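Local atomic coordinates of dihydropteroate synthase (PDB entry 6Q62), a protein that probably catalyses the condensation of 4-aminobenzoate with (7,8-dihydropterin-6-yl)methyl diphosphate to form 7,8-dihydropteroate, a precursor of the folates. Residues E165-L170 with C213-P218. Numbering follows the deposited sequence.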
ATOM      1  N   GLU A 165       9.026  25.320   9.674  1.00 16.58           N
ATOM      2  CA  GLU A 165       9.121  26.278   8.564  1.00 16.16           C
ATOM      3  C   GLU A 165       7.947  26.139   7.589  1.00 18.05           C
ATOM      4  O   GLU A 165       7.341  27.146   7.212  1.00 16.55           O
ATOM      5  CB  GLU A 165      10.478  26.174   7.868  1.00 17.65           C
ATOM      6  CG  GLU A 165      11.562  26.850   8.694  1.00 34.47           C
ATOM      7  CD  GLU A 165      12.997  26.620   8.266  1.00 55.17           C
ATOM      8  OE1 GLU A 165      13.338  26.941   7.104  1.00 55.79           O
ATOM      9  OE2 GLU A 165      13.793  26.150   9.110  1.00 46.76           O
ATOM     10  N   VAL A 166       7.614  24.889   7.201  1.00 15.29           N
ATOM     11  CA  VAL A 166       6.454  24.638   6.335  1.00 12.86           C
ATOM     12  C   VAL A 166       5.168  25.066   7.032  1.00 15.84           C
ATOM     13  O   VAL A 166       4.369  25.763   6.417  1.00 16.08           O
ATOM     14  CB  VAL A 166       6.389  23.175   5.812  1.00 14.74           C
ATOM     15  CG1 VAL A 166       5.040  22.878   5.154  1.00 14.67           C
ATOM     16  CG2 VAL A 166       7.519  22.884   4.833  1.00 14.11           C
ATOM     17  N   HIS A 167       4.993  24.717   8.329  1.00 14.37           N
ATOM     18  CA  HIS A 167       3.814  25.119   9.115  1.00 14.45           C
ATOM     19  C   HIS A 167       3.687  26.651   9.127  1.00 15.53           C
ATOM     20  O   HIS A 167       2.615  27.172   8.880  1.00 13.46           O
ATOM     21  CB  HIS A 167       3.940  24.591  10.572  1.00 16.89           C
ATOM     22  CG  HIS A 167       2.763  24.860  11.463  1.00 21.82           C
ATOM     23  ND1 HIS A 167       2.620  26.067  12.122  1.00 24.30           N
ATOM     24  CD2 HIS A 167       1.776  24.029  11.865  1.00 24.77           C
ATOM     25  CE1 HIS A 167       1.528  25.953  12.860  1.00 24.08           C
ATOM     26  NE2 HIS A 167       0.988  24.744  12.745  1.00 25.11           N
ATOM     27  N   ARG A 168       4.791  27.353   9.418  1.00 13.12           N
ATOM     28  CA  ARG A 168       4.817  28.816   9.511  1.00 12.81           C
ATOM     29  C   ARG A 168       4.412  29.430   8.167  1.00 13.27           C
ATOM     30  O   ARG A 168       3.566  30.317   8.148  1.00 13.46           O
ATOM     31  CB  ARG A 168       6.234  29.284   9.918  1.00 17.44           C
ATOM     32  CG  ARG A 168       6.363  30.802  10.108  1.00 33.67           C
ATOM     33  CD  ARG A 168       7.723  31.167  10.683  1.00 52.38           C
ATOM     34  NE  ARG A 168       8.774  31.228   9.662  1.00 73.71           N
ATOM     35  CZ  ARG A 168       9.987  30.689   9.785  1.00 92.92           C
ATOM     36  NH1 ARG A 168      10.315  30.014  10.881  1.00 82.03           N
ATOM     37  NH2 ARG A 168      10.872  30.803   8.803  1.00 81.61           N
ATOM     38  N   PHE A 169       4.985  28.916   7.045  1.00 11.05           N
ATOM     39  CA  PHE A 169       4.640  29.401   5.710  1.00 11.25           C
ATOM     40  C   PHE A 169       3.137  29.236   5.424  1.00 15.12           C
ATOM     41  O   PHE A 169       2.507  30.151   4.908  1.00 14.46           O
ATOM     42  CB  PHE A 169       5.480  28.699   4.645  1.00 12.57           C
ATOM     43  CG  PHE A 169       5.116  29.067   3.224  1.00 13.95           C
ATOM     44  CD1 PHE A 169       5.710  30.154   2.595  1.00 17.29           C
ATOM     45  CD2 PHE A 169       4.181  28.318   2.507  1.00 15.84           C
ATOM     46  CE1 PHE A 169       5.396  30.477   1.258  1.00 17.64           C
ATOM     47  CE2 PHE A 169       3.883  28.627   1.174  1.00 17.24           C
ATOM     48  CZ  PHE A 169       4.487  29.713   0.560  1.00 16.06           C
ATOM     49  N   LEU A 170       2.571  28.055   5.729  1.00 14.59           N
ATOM     50  CA  LEU A 170       1.141  27.796   5.461  1.00 13.42           C
ATOM     51  C   LEU A 170       0.211  28.645   6.304  1.00 18.68           C
ATOM     52  O   LEU A 170      -0.814  29.084   5.787  1.00 17.67           O
ATOM     53  CB  LEU A 170       0.830  26.298   5.572  1.00 13.64           C
ATOM     54  CG  LEU A 170       1.577  25.482   4.486  1.00 15.35           C
ATOM     55  CD1 LEU A 170       1.472  23.990   4.753  1.00 14.56           C
ATOM     56  CD2 LEU A 170       1.085  25.844   3.068  1.00 14.68           C
ATOM     57  N   CYS A 213      -2.337  19.264  10.166  1.00 17.85           N
ATOM     58  CA  CYS A 213      -3.788  19.041  10.133  1.00 17.97           C
ATOM     59  C   CYS A 213      -4.531  19.823  11.208  1.00 25.99           C
ATOM     60  O   CYS A 213      -5.761  19.894  11.173  1.00 24.80           O
ATOM     61  CB  CYS A 213      -4.088  17.550  10.204  1.00 18.10           C
ATOM     62  SG  CYS A 213      -3.459  16.631   8.782  1.00 22.08           S
ATOM     63  N   GLU A 214      -3.781  20.438  12.142  1.00 27.10           N
ATOM     64  CA  GLU A 214      -4.323  21.238  13.245  1.00 27.94           C
ATOM     65  C   GLU A 214      -4.594  22.708  12.876  1.00 32.02           C
ATOM     66  O   GLU A 214      -4.987  23.492  13.755  1.00 31.08           O
ATOM     67  CB  GLU A 214      -3.391  21.128  14.472  1.00 29.67           C
ATOM     68  N   LEU A 215      -4.454  23.073  11.576  1.00 26.99           N
ATOM     69  CA  LEU A 215      -4.670  24.448  11.100  1.00 25.91           C
ATOM     70  C   LEU A 215      -6.116  24.718  10.672  1.00 33.15           C
ATOM     71  O   LEU A 215      -6.426  25.810  10.183  1.00 35.20           O
ATOM     72  CB  LEU A 215      -3.665  24.828   9.993  1.00 24.94           C
ATOM     73  CG  LEU A 215      -2.182  24.799  10.400  1.00 28.70           C
ATOM     74  CD1 LEU A 215      -1.270  25.227   9.248  1.00 28.26           C
ATOM     75  CD2 LEU A 215      -1.927  25.680  11.624  1.00 33.38           C
ATOM     76  N   GLY A 216      -6.989  23.732  10.889  1.00 29.16           N
ATOM     77  CA  GLY A 216      -8.418  23.836  10.601  1.00 28.71           C
ATOM     78  C   GLY A 216      -8.790  23.793   9.136  1.00 31.53           C
ATOM     79  O   GLY A 216      -9.933  24.104   8.774  1.00 32.90           O
ATOM     80  N   VAL A 217      -7.828  23.398   8.277  1.00 23.43           N
ATOM     81  CA  VAL A 217      -8.071  23.337   6.838  1.00 19.48           C
ATOM     82  C   VAL A 217      -7.661  21.958   6.293  1.00 19.10           C
ATOM     83  O   VAL A 217      -6.672  21.401   6.765  1.00 18.00           O
ATOM     84  CB  VAL A 217      -7.432  24.523   6.031  1.00 23.39           C
ATOM     85  CG1 VAL A 217      -7.992  25.884   6.476  1.00 23.32           C
ATOM     86  CG2 VAL A 217      -5.923  24.513   6.149  1.00 23.21           C
ATOM     87  N   PRO A 218      -8.407  21.399   5.322  1.00 13.52           N
ATOM     88  CA  PRO A 218      -8.006  20.093   4.743  1.00 12.64           C
ATOM     89  C   PRO A 218      -6.595  20.109   4.170  1.00 13.89           C
ATOM     90  O   PRO A 218      -6.147  21.131   3.615  1.00 13.31           O
ATOM     91  CB  PRO A 218      -9.016  19.858   3.626  1.00 14.09           C
ATOM     92  CG  PRO A 218     -10.146  20.782   3.912  1.00 19.43           C
ATOM     93  CD  PRO A 218      -9.601  21.943   4.642  1.00 16.09           C
TER
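L215 reaches from its loop to the helix and meets H167 and L170 with its two methyl branches. The closer approach is to the imidazole: L215 CD2 lies 3.3 Å from H167 NE2, a tight distance for a methyl group beside a ring nitrogen, and 3.7 Å from H167 CE1. The other methyl, CD1, stands over one face of the same ring, 4.1 Å above its plane and displaced toward the rim. With CG anti to the backbone N (chi1 -176°), H167 carries its ring toward the loop. H167 CA and L215 CA are 8.7 Å apart, and the side chains span the distance.

A purely apolar touch completes the pair of contacts. L215 CD1 also approaches L170 CB at 4.4 Å, one helical turn beyond H167, and so bridges the imidazole and the aliphatic flank of the helix. L170 directs its CB toward the loop, and it is this atom that meets the methyl.

The interface is small, 131 Å² in all, and joins an outer helix of the TIM barrel to the loop leading from helix 209-212 into strand 220-221. Helix 162-179 itself follows strand 141-144. Farther along the loop, P218 is hydrogen-bonded through its backbone to I189. L212 of helix 209-212 touches both H167 and L170, and L215 also touches V171 of helix 162-179 and I189 of strand 187-190.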